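PDB 4PSR: alpha-fucosidase GH29 from Fusarium graminearum, which acts as a family 29 alpha-L-fucosidase, probably hydrolysing the alpha-1,6-linked fucose joined to the reducing-end N-acetylglucosamine of glycoprotein glycans. Local coordinates for residues L206-D209 and K210-M214; N225-S228 and L229-G233; V244-Q247 and K248-F252. All blocks are in the same frame, centred on the assembly; numbering follows the deposited sequence.

How the interactions relate
The three contacts follow one another along the chain and illustrate how a TIM barrel carries a sugar site at the end of a strand backed by helices. Interaction 1 lies in helix 200-218, interaction 2 in the loop leaving strand 222-225, and interaction 3 where that loop enters helix 246-263. Trp207 CZ2 packs 3.7 Å from Leu229 CD2, His211 NE2 makes a weak hydrogen bond of 2.9 Å to Asn225 OD1, and Leu229 O lies 2.8 Å from Val244 N, a probable hydrogen bond. Interaction 2 alone touches the bound fucose; the side chain of Trp207 in interaction 1 is about 13 Å from that sugar. Interactions 2 and 3 each meet a mannose.

Interaction 1: L206-D209 and K210-M214; sequences LWFD and KHREM
Asp209 OD1 is gripped from two sources within helix 200-218: Arg212 NH1, one turn ahead, at 2.7 Å, and Gln205 NE2, one turn behind. The bond to Arg212 is a salt bridge, though not a straight one. The donor stands above the carboxylate plane, 43° out of it, while the two side chains run alongside each other, pointing the same way, with carboxylate and guanidinium planes 21° apart. Arg212 is deposited in two conformers, so this pairing describes one of them. In that conformer the chain is bent at the third torsion, which lays the guanidinium over the Phe208 rim: Phe208 CE2 sits above the centre of the guanidinium face, 3.2 Å from Arg212 NE.

A different pairing occupies the inward side of the helix. His211 turns its edge to the face of Trp207 in a T-shaped stack, the centroids 4.6 Å apart and the planes at 87°. Its CD2 and NE2 do the touching, with His211 NE2 3.4 Å from Trp207 CZ2. The helix bond beneath this pair, from His211 N to Trp207 O, is weak at 3.3 Å. Farther round, the extended Lys210 chain crosses the Leu206 branches, Lys210 CE lying 3.7 Å from Leu206 CG, before its NZ reaches a salt bridge with Glu125. Phe208 leans on helix 246-263.

Within a few residues the helix thus shows a division of labour: aromatic packing against the barrel, and a lysine whose aliphatic length is shielded while its charge is paired inside the protein. A carboxylate oxygen with two donors would probably be stabilised in its ionised form, and in this conformer the salt bridge occurs together with the contact of Phe208 CE2 on the guanidinium face.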
ATOM      1  N   LEU A 206     -25.049   8.082  -6.334  1.00 13.21           N
ATOM      2  CA  LEU A 206     -24.967   6.774  -5.699  1.00 11.97           C
ATOM      3  C   LEU A 206     -23.536   6.491  -5.251  1.00 11.17           C
ATOM      4  O   LEU A 206     -23.336   5.866  -4.185  1.00 11.78           O
ATOM      5  CB  LEU A 206     -25.503   5.690  -6.642  1.00 13.48           C
ATOM      6  CG  LEU A 206     -25.510   4.266  -6.096  1.00 11.79           C
ATOM      7  CD1 LEU A 206     -26.431   4.151  -4.880  1.00 15.06           C
ATOM      8  CD2 LEU A 206     -25.957   3.282  -7.168  1.00 14.64           C
ATOM      9  N   TRP A 207     -22.533   6.954  -5.992  1.00 11.52           N
ATOM     10  CA  TRP A 207     -21.133   6.750  -5.580  1.00 11.03           C
ATOM     11  C   TRP A 207     -20.906   7.360  -4.209  1.00 10.95           C
ATOM     12  O   TRP A 207     -20.331   6.734  -3.301  1.00 11.63           O
ATOM     13  CB  TRP A 207     -20.192   7.374  -6.617  1.00 12.72           C
ATOM     14  CG  TRP A 207     -18.727   7.267  -6.252  1.00 10.86           C
ATOM     15  CD1 TRP A 207     -17.869   6.254  -6.574  1.00 13.05           C
ATOM     16  CD2 TRP A 207     -17.970   8.226  -5.509  1.00 10.49           C
ATOM     17  NE1 TRP A 207     -16.614   6.520  -6.043  1.00 10.00           N
ATOM     18  CE2 TRP A 207     -16.649   7.708  -5.374  1.00 10.10           C
ATOM     19  CE3 TRP A 207     -18.276   9.457  -4.922  1.00 10.73           C
ATOM     20  CZ2 TRP A 207     -15.635   8.413  -4.714  1.00 11.49           C
ATOM     21  CZ3 TRP A 207     -17.277  10.145  -4.255  1.00 11.66           C
ATOM     22  CH2 TRP A 207     -15.962   9.615  -4.151  1.00 11.19           C
ATOM     23  N   PHE A 208     -21.367   8.597  -4.051  1.00 11.32           N
ATOM     24  CA  PHE A 208     -21.287   9.305  -2.788  1.00 11.58           C
ATOM     25  C   PHE A 208     -22.160   8.667  -1.704  1.00 12.44           C
ATOM     26  O   PHE A 208     -21.693   8.440  -0.573  1.00 11.49           O
ATOM     27  CB  PHE A 208     -21.671  10.787  -2.932  1.00 12.03           C
ATOM     28  CG  PHE A 208     -21.827  11.482  -1.617  1.00 13.55           C
ATOM     29  CD1 PHE A 208     -20.734  12.032  -0.976  1.00 14.78           C
ATOM     30  CD2 PHE A 208     -23.052  11.557  -0.991  1.00 17.90           C
ATOM     31  CE1 PHE A 208     -20.865  12.650   0.264  1.00 14.29           C
ATOM     32  CE2 PHE A 208     -23.174  12.169   0.236  1.00 17.68           C
ATOM     33  CZ  PHE A 208     -22.072  12.716   0.860  1.00 14.24           C
ATOM     34  N   ASP A 209     -23.402   8.338  -2.051  1.00 12.79           N
ATOM     35  CA  ASP A 209     -24.336   7.804  -1.055  1.00 13.77           C
ATOM     36  C   ASP A 209     -23.826   6.466  -0.501  1.00 11.78           C
ATOM     37  O   ASP A 209     -23.997   6.164   0.678  1.00 13.69           O
ATOM     38  CB  ASP A 209     -25.733   7.608  -1.638  1.00 13.10           C
ATOM     39  CG  ASP A 209     -26.462   8.921  -1.903  1.00 16.86           C
ATOM     40  OD1 ASP A 209     -26.050   9.959  -1.367  1.00 18.50           O
ATOM     41  OD2 ASP A 209     -27.479   8.871  -2.621  1.00 19.58           O
ATOM     42  N   LYS A 210     -23.208   5.644  -1.352  1.00 11.19           N
ATOM     43  CA  LYS A 210     -22.615   4.386  -0.902  1.00 10.16           C
ATOM     44  C   LYS A 210     -21.501   4.645   0.119  1.00 11.04           C
ATOM     45  O   LYS A 210     -21.445   4.017   1.205  1.00 10.87           O
ATOM     46  CB  LYS A 210     -22.096   3.584  -2.093  1.00  9.38           C
ATOM     47  CG  LYS A 210     -23.174   2.866  -2.876  1.00 11.84           C
ATOM     48  CD  LYS A 210     -22.637   2.337  -4.207  1.00 11.37           C
ATOM     49  CE  LYS A 210     -23.614   1.392  -4.883  1.00 11.64           C
ATOM     50  NZ  LYS A 210     -22.973   0.809  -6.094  1.00 12.78           N
ATOM     51  N   HIS A 211     -20.568   5.541  -0.215  1.00 11.39           N
ATOM     52  CA  HIS A 211     -19.527   5.912   0.741  1.00 11.48           C
ATOM     53  C   HIS A 211     -20.091   6.429   2.060  1.00 11.20           C
ATOM     54  O   HIS A 211     -19.661   6.008   3.129  1.00 10.90           O
ATOM     55  CB  HIS A 211     -18.645   7.030   0.198  1.00 10.96           C
ATOM     56  CG  HIS A 211     -17.452   6.594  -0.580  1.00  9.72           C
ATOM     57  ND1 HIS A 211     -16.639   5.558  -0.170  1.00 10.09           N
ATOM     58  CD2 HIS A 211     -16.887   7.108  -1.698  1.00 11.20           C
ATOM     59  CE1 HIS A 211     -15.617   5.460  -1.001  1.00 10.69           C
ATOM     60  NE2 HIS A 211     -15.741   6.391  -1.939  1.00 11.73           N
ATOM     61  N   ARG A 212     -21.040   7.349   1.980  0.53 10.85           N
ATOM     62  CA  ARG A 212     -21.617   7.978   3.162  0.53 13.02           C
ATOM     63  C   ARG A 212     -22.278   6.954   4.089  0.53 12.23           C
ATOM     64  O   ARG A 212     -22.073   6.966   5.309  0.53 11.96           O
ATOM     65  CB  ARG A 212     -22.634   9.044   2.743  0.53 14.17           C
ATOM     66  CG  ARG A 212     -23.526   9.512   3.887  0.53  9.92           C
ATOM     67  CD  ARG A 212     -24.225  10.825   3.594  0.53 19.13           C
ATOM     68  NE  ARG A 212     -25.072  10.701   2.419  0.53 24.07           N
ATOM     69  CZ  ARG A 212     -25.913  11.631   1.989  0.53 26.09           C
ATOM     70  NH1 ARG A 212     -26.627  11.405   0.898  0.53 21.72           N
ATOM     71  NH2 ARG A 212     -26.030  12.782   2.634  0.53 24.50           N
ATOM     72  N   GLU A 213     -23.072   6.073   3.501  1.00 11.24           N
ATOM     73  CA  GLU A 213     -23.823   5.066   4.254  1.00 11.01           C
ATOM     74  C   GLU A 213     -22.834   4.095   4.890  1.00 10.99           C
ATOM     75  O   GLU A 213     -22.925   3.768   6.083  1.00 12.20           O
ATOM     76  CB  GLU A 213     -24.785   4.328   3.334  1.00 13.64           C
ATOM     77  CG  GLU A 213     -25.759   3.381   4.041  1.00 14.88           C
ATOM     78  CD  GLU A 213     -26.626   2.693   3.027  1.00 15.73           C
ATOM     79  OE1 GLU A 213     -26.047   1.952   2.201  1.00 15.06           O
ATOM     80  OE2 GLU A 213     -27.859   2.970   2.945  1.00 19.42           O
ATOM     81  N   MET A 214     -21.858   3.625   4.109  1.00 11.19           N
ATOM     82  CA  MET A 214     -20.882   2.675   4.623  1.00 10.59           C
ATOM     83  C   MET A 214     -20.085   3.305   5.755  1.00 10.30           C
ATOM     84  O   MET A 214     -19.848   2.677   6.796  1.00 11.29           O
ATOM     85  CB  MET A 214     -19.940   2.191   3.490  1.00 11.27           C
ATOM     86  CG  MET A 214     -18.749   1.312   3.963  1.00 12.47           C
ATOM     87  SD  MET A 214     -17.368   2.255   4.643  1.00 11.63           S
ATOM     88  CE  MET A 214     -16.784   3.081   3.157  1.00 11.20           C
TER

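Interaction 2: N225-S228 and L229-G233. With FUL (beta-L-fucopyranose), chain M; MAN (alpha-D-mannopyranose), chain D.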
ATOM      1  N   ASN A 225      -9.783   3.626  -2.020  1.00 11.34           N
ATOM      2  CA  ASN A 225     -10.531   3.814  -3.271  1.00 11.32           C
ATOM      3  C   ASN A 225      -9.788   3.282  -4.463  1.00  9.97           C
ATOM      4  O   ASN A 225      -8.569   3.482  -4.576  1.00 12.37           O
ATOM      5  CB  ASN A 225     -10.828   5.291  -3.550  1.00  9.73           C
ATOM      6  CG  ASN A 225     -11.773   5.885  -2.561  1.00 10.63           C
ATOM      7  OD1 ASN A 225     -13.006   5.881  -2.794  1.00 12.39           O
ATOM      8  ND2 ASN A 225     -11.238   6.445  -1.474  1.00 11.50           N
ATOM      9  N   ASP A 226     -10.506   2.677  -5.401  1.00 12.43           N
ATOM     10  CA  ASP A 226      -9.935   2.262  -6.667  1.00 10.35           C
ATOM     11  C   ASP A 226     -10.070   3.376  -7.719  1.00 11.89           C
ATOM     12  O   ASP A 226     -10.601   4.428  -7.436  1.00 11.43           O
ATOM     13  CB  ASP A 226     -10.594   0.954  -7.151  1.00 10.38           C
ATOM     14  CG  ASP A 226      -9.654   0.067  -7.932  1.00 12.51           C
ATOM     15  OD1 ASP A 226      -8.580   0.579  -8.374  1.00 14.30           O
ATOM     16  OD2 ASP A 226      -9.963  -1.112  -8.120  1.00 12.73           O
ATOM     17  N   PHE A 227      -9.565   3.076  -8.908  1.00 12.70           N
ATOM     18  CA  PHE A 227      -9.446   4.029 -10.020  1.00 10.08           C
ATOM     19  C   PHE A 227     -10.802   4.430 -10.591  1.00 12.71           C
ATOM     20  O   PHE A 227     -11.849   3.954 -10.144  1.00 13.45           O
ATOM     21  CB  PHE A 227      -8.556   3.440 -11.126  1.00 11.85           C
ATOM     22  CG  PHE A 227      -9.247   2.465 -12.028  1.00 12.56           C
ATOM     23  CD1 PHE A 227      -9.612   2.828 -13.308  1.00 15.01           C
ATOM     24  CD2 PHE A 227      -9.545   1.176 -11.616  1.00 17.75           C
ATOM     25  CE1 PHE A 227     -10.264   1.934 -14.162  1.00 14.98           C
ATOM     26  CE2 PHE A 227     -10.192   0.282 -12.470  1.00 18.57           C
ATOM     27  CZ  PHE A 227     -10.551   0.669 -13.752  1.00 16.41           C
ATOM     28  N   SER A 228     -10.766   5.292 -11.608  1.00 11.74           N
ATOM     29  CA  SER A 228     -11.956   5.880 -12.261  1.00 11.96           C
ATOM     30  C   SER A 228     -12.577   6.969 -11.392  1.00 11.78           C
ATOM     31  O   SER A 228     -13.754   7.314 -11.576  1.00 11.41           O
ATOM     32  CB  SER A 228     -12.979   4.834 -12.700  1.00 11.52           C
ATOM     33  OG  SER A 228     -13.903   5.443 -13.609  1.00 13.74           O
ATOM     34  N   LEU A 229     -11.799   7.557 -10.482  1.00 11.34           N
ATOM     35  CA  LEU A 229     -12.202   8.776  -9.809  1.00 12.35           C
ATOM     36  C   LEU A 229     -12.039   9.976 -10.779  1.00 13.15           C
ATOM     37  O   LEU A 229     -12.953  10.812 -10.910  1.00 13.65           O
ATOM     38  CB  LEU A 229     -11.411   8.998  -8.496  1.00 12.42           C
ATOM     39  CG  LEU A 229     -11.527   7.856  -7.459  1.00 12.52           C
ATOM     40  CD1 LEU A 229     -10.747   8.244  -6.244  1.00 13.23           C
ATOM     41  CD2 LEU A 229     -12.982   7.569  -7.094  1.00 11.75           C
ATOM     42  N   ASP A 230     -10.869  10.052 -11.415  1.00 12.67           N
ATOM     43  CA  ASP A 230     -10.626  10.959 -12.570  1.00 11.91           C
ATOM     44  C   ASP A 230      -9.391  10.420 -13.261  1.00 11.03           C
ATOM     45  O   ASP A 230      -8.280  10.951 -13.075  1.00 14.69           O
ATOM     46  CB  ASP A 230     -10.457  12.421 -12.137  1.00 13.80           C
ATOM     47  CG  ASP A 230     -10.337  13.397 -13.324  1.00 13.89           C
ATOM     48  OD1 ASP A 230     -10.606  12.938 -14.464  1.00 16.13           O
ATOM     49  OD2 ASP A 230      -9.979  14.586 -13.057  1.00 14.71           O
ATOM     50  N   SER A 231      -9.574   9.344 -14.001  1.00 14.41           N
ATOM     51  CA  SER A 231      -8.467   8.694 -14.687  1.00 15.62           C
ATOM     52  C   SER A 231      -8.833   8.447 -16.138  1.00 15.00           C
ATOM     53  O   SER A 231      -9.002   7.321 -16.591  1.00 15.99           O
ATOM     54  CB  SER A 231      -8.023   7.438 -13.932  1.00 19.96           C
ATOM     55  OG  SER A 231      -9.104   6.583 -13.693  1.00 17.81           O
ATOM     56  N   PRO A 232      -8.943   9.550 -16.900  1.00 17.62           N
ATOM     57  CA  PRO A 232      -9.249   9.453 -18.327  1.00 19.76           C
ATOM     58  C   PRO A 232      -8.237   8.575 -19.047  1.00 15.57           C
ATOM     59  O   PRO A 232      -7.025   8.637 -18.772  1.00 18.02           O
ATOM     60  CB  PRO A 232      -9.203  10.913 -18.801  1.00 20.86           C
ATOM     61  CG  PRO A 232      -8.327  11.607 -17.844  1.00 17.33           C
ATOM     62  CD  PRO A 232      -8.557  10.911 -16.503  1.00 17.13           C
ATOM     63  N   GLY A 233      -8.765   7.700 -19.886  1.00 19.14           N
ATOM     64  CA  GLY A 233      -7.974   6.766 -20.657  1.00 23.04           C
ATOM     65  C   GLY A 233      -7.744   5.415 -20.007  1.00 29.05           C
ATOM     66  O   GLY A 233      -7.154   4.537 -20.630  1.00 30.27           O
TER
HETATM   67  C1  FUL M 622      -7.528  -2.885  -9.453  1.00 13.49           C
HETATM   68  C2  FUL M 622      -8.842  -3.625  -9.601  1.00 16.14           C
HETATM   69  O2  FUL M 622      -9.380  -3.521 -10.929  1.00 13.61           O
HETATM   70  C3  FUL M 622      -8.549  -5.062  -9.257  1.00 13.34           C
HETATM   71  O3  FUL M 622      -9.718  -5.826  -9.451  1.00 12.57           O
HETATM   72  C4  FUL M 622      -8.091  -5.098  -7.822  1.00 13.81           C
HETATM   73  O4  FUL M 622      -9.156  -4.678  -6.975  1.00 13.00           O
HETATM   74  C5  FUL M 622      -6.874  -4.196  -7.658  1.00 14.89           C
HETATM   75  C6  FUL M 622      -6.392  -4.109  -6.226  1.00 15.82           C
HETATM   76  O5  FUL M 622      -7.119  -2.865  -8.106  1.00 13.26           O
HETATM   77  O1  FUL M 622      -7.723  -1.551  -9.846  1.00 15.10           O
HETATM   78  C1  MAN D   4     -10.788  18.191 -17.847  0.51 14.63           C
HETATM   79  C2  MAN D   4     -11.270  17.895 -16.440  0.51 15.02           C
HETATM   80  C3  MAN D   4     -10.536  16.687 -15.866  0.51 15.62           C
HETATM   81  C4  MAN D   4     -10.530  15.502 -16.823  0.51 16.85           C
HETATM   82  C5  MAN D   4     -10.135  15.936 -18.240  0.51 16.53           C
HETATM   83  C6  MAN D   4     -10.314  14.840 -19.312  0.51 25.65           C
HETATM   84  O2  MAN D   4     -12.645  17.539 -16.449  0.49 18.19           O
HETATM   85  O3  MAN D   4     -11.109  16.321 -14.637  0.51 16.95           O
HETATM   86  O4  MAN D   4      -9.564  14.566 -16.369  0.51 18.95           O
HETATM   87  O5  MAN D   4     -10.945  17.053 -18.643  0.51 15.42           O
HETATM   88  O6  MAN D   4     -11.613  14.260 -19.177  0.51 31.81           O
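Ser228 turns the backbone with a positive phi of 76°, so that the chain leaving strand 222-225 kinks at Ser228-Leu229 before running on, and Ser228 N comes to face Ser231 OG three residues on. That amide donates to the hydroxyl at 3.0 Å, a bent bond (136°) that ties the loop across its own turn. Ser231 OG stands between its backbone N and carbonyl carbon (chi1 53°), which places it also at the edge of the Phe227 ring, 3.8 Å from Phe227 CD1. The Leu229 side chain reaches back along the preceding strand end: its CG lies 3.6 Å from Asp226 O, and its CD1 touches Asn225 CB. Two amides of the turn, Leu229 N and Asp230 N, are both taken by the carboxylate of Asp275, which fixes the bend from outside.

The two acidic side chains serve different sugars. Asp226 OD1 accepts from the anomeric hydroxyl of the bound fucose, O1, at 2.7 Å, and from Phe227 N, which approaches on the anti side but well out of the carboxylate plane. Lys272 adds a salt bridge to OD1, and His171 ND1 holds OD2, so both oxygens of this buried carboxylate are engaged. Asp230 instead accepts two hydrogen bonds from a mannose of chain D, its OD2 from mannose O3 at 2.6 Å and its OD1 from mannose O4 at 2.7 Å. Next to it Pro232 CG rests 3.5 Å from mannose O4.

The fucose is further bound by His34, Glu46, Trp47, His126 and His127. An aspartate just beyond the fourth barrel strand, close to the anomeric end of the sugar, is consistent with the nucleophile position of GH29 fucosidases, and a substrate site at the C-terminal ends of the strands is the hallmark of the TIM barrel.

Interaction 3: V244-Q247 and K248-F252; sequences VDEQ and KRLEF. With MAN (alpha-D-mannopyranose), chain B.
Val244 and Asp245 run extended into the first turn of helix 246-263, whose i to i+4 bonding is joined by Arg249 N donating to Asp245 O at 3.0 Å. Asp245 is the N-cap of this helix, which follows the fourth strand of the TIM barrel: its OD2 accepts from Lys248 N at 3.3 Å, approached on the anti side.

The arginine reaches back beyond the cap. Its NE and NH2 both donate to the single acceptor Val244 O, NH2 nearly in line with the carbonyl and NE from above its plane, with the oxygen in the guanidinium plane. Arg249 NE is 2.8 Å from Val244 O, and Arg249 NH2 is 3.2 Å from Val244 O. A bend at the third torsion of Arg249 (chi3 -86°) makes this return possible, leaving Glu246 CA over one guanidinium face, while NH1 bonds to Gly277 O. The aliphatic part of Arg249 runs antiparallel to the Val244 side chain, with Arg249 CG 3.9 Å from Val244 CG1.

On the outer side, Lys248 bends at its second and fourth torsions, which brings NZ into a salt bridge with Glu251 OE1 at 3.0 Å, on the syn side of the carboxylate. A water links the same NZ to the capping OD2 of Asp245, joining cap and charge pair. Gln247 lies across Glu251, but it has two modelled conformers, and its NE2 bond to Glu251 OE2 is weak. Leu250 packs on Trp11 of helix 11-14, whose indole nitrogen bonds to Glu246 OE1. The other oxygen, Glu246 OE2, accepts from O2 of a mannose of chain B at 2.8 Å.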
ATOM      1  N   VAL A 244     -15.598  10.131 -11.696  1.00 11.35           N
ATOM      2  CA  VAL A 244     -16.721  10.503 -10.836  1.00 13.20           C
ATOM      3  C   VAL A 244     -16.859  12.024 -10.867  1.00 13.63           C
ATOM      4  O   VAL A 244     -15.880  12.757 -10.878  1.00 13.43           O
ATOM      5  CB  VAL A 244     -16.506  10.010  -9.358  1.00 12.09           C
ATOM      6  CG1 VAL A 244     -17.611  10.522  -8.438  1.00 14.55           C
ATOM      7  CG2 VAL A 244     -16.397   8.493  -9.304  1.00 14.24           C
ATOM      8  N   ASP A 245     -18.090  12.503 -10.906  1.00 13.22           N
ATOM      9  CA  ASP A 245     -18.309  13.932 -10.834  1.00 13.84           C
ATOM     10  C   ASP A 245     -17.467  14.616  -9.736  1.00 13.05           C
ATOM     11  O   ASP A 245     -17.425  14.173  -8.568  1.00 12.23           O
ATOM     12  CB  ASP A 245     -19.790  14.187 -10.600  1.00 14.61           C
ATOM     13  CG  ASP A 245     -20.098  15.644 -10.505  1.00 23.92           C
ATOM     14  OD1 ASP A 245     -20.081  16.297 -11.570  1.00 25.20           O
ATOM     15  OD2 ASP A 245     -20.310  16.117  -9.371  1.00 22.86           O
ATOM     16  N   GLU A 246     -16.803  15.715 -10.074  1.00 14.55           N
ATOM     17  CA  GLU A 246     -15.907  16.392  -9.176  1.00 13.40           C
ATOM     18  C   GLU A 246     -16.567  16.852  -7.884  1.00 14.57           C
ATOM     19  O   GLU A 246     -15.990  16.716  -6.810  1.00 14.16           O
ATOM     20  CB  GLU A 246     -15.246  17.597  -9.879  1.00 14.02           C
ATOM     21  CG  GLU A 246     -14.198  18.290  -9.038  1.00 17.89           C
ATOM     22  CD  GLU A 246     -13.791  19.650  -9.559  1.00 21.28           C
ATOM     23  OE1 GLU A 246     -12.608  19.981  -9.410  1.00 22.63           O
ATOM     24  OE2 GLU A 246     -14.652  20.388 -10.081  1.00 27.88           O
ATOM     25  N   GLN A 247     -17.782  17.383  -8.000  0.55 13.23           N
ATOM     26  CA  GLN A 247     -18.534  17.850  -6.850  0.55 12.72           C
ATOM     27  C   GLN A 247     -18.755  16.705  -5.852  0.55 14.00           C
ATOM     28  O   GLN A 247     -18.624  16.878  -4.641  0.55 13.42           O
ATOM     29  CB  GLN A 247     -19.878  18.449  -7.299  0.55 14.41           C
ATOM     30  CG  GLN A 247     -20.737  18.956  -6.176  0.55 20.01           C
ATOM     31  CD  GLN A 247     -21.860  19.889  -6.634  0.55 24.13           C
ATOM     32  OE1 GLN A 247     -22.157  20.003  -7.825  0.55 31.65           O
ATOM     33  NE2 GLN A 247     -22.487  20.558  -5.679  0.55 33.46           N
ATOM     34  N   LYS A 248     -19.083  15.533  -6.381  1.00 14.02           N
ATOM     35  CA  LYS A 248     -19.352  14.363  -5.544  1.00 12.33           C
ATOM     36  C   LYS A 248     -18.071  13.864  -4.861  1.00 12.77           C
ATOM     37  O   LYS A 248     -18.090  13.458  -3.681  1.00 12.56           O
ATOM     38  CB  LYS A 248     -20.058  13.266  -6.328  1.00 14.56           C
ATOM     39  CG  LYS A 248     -21.521  13.652  -6.728  1.00 14.41           C
ATOM     40  CD  LYS A 248     -22.366  13.792  -5.516  1.00 19.10           C
ATOM     41  CE  LYS A 248     -23.757  14.262  -5.812  1.00 28.82           C
ATOM     42  NZ  LYS A 248     -23.843  15.713  -5.648  1.00 24.04           N
ATOM     43  N   ARG A 249     -16.950  13.905  -5.571  1.00 12.90           N
ATOM     44  CA  ARG A 249     -15.661  13.601  -4.931  1.00 11.37           C
ATOM     45  C   ARG A 249     -15.360  14.526  -3.779  1.00 13.08           C
ATOM     46  O   ARG A 249     -14.984  14.089  -2.698  1.00 12.53           O
ATOM     47  CB  ARG A 249     -14.554  13.644  -5.977  1.00 11.74           C
ATOM     48  CG  ARG A 249     -14.555  12.459  -6.892  1.00 13.89           C
ATOM     49  CD  ARG A 249     -13.453  12.540  -7.908  1.00 12.61           C
ATOM     50  NE  ARG A 249     -13.782  13.300  -9.116  1.00 14.36           N
ATOM     51  CZ  ARG A 249     -13.018  14.243  -9.658  1.00 13.01           C
ATOM     52  NH1 ARG A 249     -11.935  14.709  -9.074  1.00 15.28           N
ATOM     53  NH2 ARG A 249     -13.395  14.780 -10.814  1.00 13.98           N
ATOM     54  N   LEU A 250     -15.575  15.819  -3.983  1.00 13.28           N
ATOM     55  CA  LEU A 250     -15.317  16.804  -2.959  1.00 13.66           C
ATOM     56  C   LEU A 250     -16.283  16.655  -1.780  1.00 12.05           C
ATOM     57  O   LEU A 250     -15.889  16.864  -0.631  1.00 13.27           O
ATOM     58  CB  LEU A 250     -15.414  18.227  -3.536  1.00 14.26           C
ATOM     59  CG  LEU A 250     -14.217  18.613  -4.393  1.00 15.72           C
ATOM     60  CD1 LEU A 250     -14.535  19.906  -5.138  1.00 15.55           C
ATOM     61  CD2 LEU A 250     -13.006  18.808  -3.497  1.00 16.43           C
ATOM     62  N   GLU A 251     -17.536  16.287  -2.065  1.00 12.63           N
ATOM     63  CA  GLU A 251     -18.510  16.092  -0.995  1.00 14.41           C
ATOM     64  C   GLU A 251     -18.127  14.863  -0.135  1.00 11.54           C
ATOM     65  O   GLU A 251     -18.277  14.884   1.080  1.00 12.00           O
ATOM     66  CB  GLU A 251     -19.913  15.954  -1.595  1.00 13.56           C
ATOM     67  CG  GLU A 251     -20.473  17.313  -2.057  1.00 16.56           C
ATOM     68  CD  GLU A 251     -21.701  17.225  -2.932  1.00 24.67           C
ATOM     69  OE1 GLU A 251     -22.169  16.120  -3.232  1.00 21.13           O
ATOM     70  OE2 GLU A 251     -22.203  18.301  -3.335  1.00 32.50           O
ATOM     71  N   PHE A 252     -17.638  13.805  -0.792  1.00 12.22           N
ATOM     72  CA  PHE A 252     -17.100  12.653  -0.055  1.00 11.13           C
ATOM     73  C   PHE A 252     -15.948  13.047   0.876  1.00 11.38           C
ATOM     74  O   PHE A 252     -15.962  12.701   2.081  1.00 11.57           O
ATOM     75  CB  PHE A 252     -16.612  11.547  -0.995  1.00 12.62           C
ATOM     76  CG  PHE A 252     -15.743  10.548  -0.286  1.00 10.83           C
ATOM     77  CD1 PHE A 252     -16.274   9.662   0.654  1.00 11.25           C
ATOM     78  CD2 PHE A 252     -14.369  10.542  -0.500  1.00 12.18           C
ATOM     79  CE1 PHE A 252     -15.448   8.772   1.347  1.00 11.42           C
ATOM     80  CE2 PHE A 252     -13.535   9.655   0.178  1.00 11.21           C
ATOM     81  CZ  PHE A 252     -14.073   8.776   1.104  1.00 11.40           C
TER
HETATM   82  C1  MAN B   6     -15.596  19.284 -13.741  1.00 32.21           C
HETATM   83  C2  MAN B   6     -16.756  20.174 -13.284  1.00 24.25           C
HETATM   84  C3  MAN B   6     -16.469  21.624 -13.711  1.00 23.39           C
HETATM   85  C4  MAN B   6     -15.093  22.082 -13.159  1.00 48.56           C
HETATM   86  C5  MAN B   6     -13.998  21.099 -13.659  1.00 37.04           C
HETATM   87  C6  MAN B   6     -12.600  21.351 -13.083  1.00 45.06           C
HETATM   88  O2  MAN B   6     -16.825  20.169 -11.871  1.00 25.06           O
HETATM   89  O3  MAN B   6     -17.507  22.497 -13.317  1.00 37.70           O
HETATM   90  O4  MAN B   6     -14.798  23.395 -13.610  1.00 58.50           O
HETATM   91  O5  MAN B   6     -14.360  19.734 -13.274  1.00 30.83           O
HETATM   92  O6  MAN B   6     -11.719  20.301 -13.549  1.00 36.74           O
HETATM   93  O   HOH W   1     -22.866  16.833  -8.026  1.00 36.23           O
HETATM   94  O   HOH W   2     -20.453  20.834  -3.819  1.00 39.11           O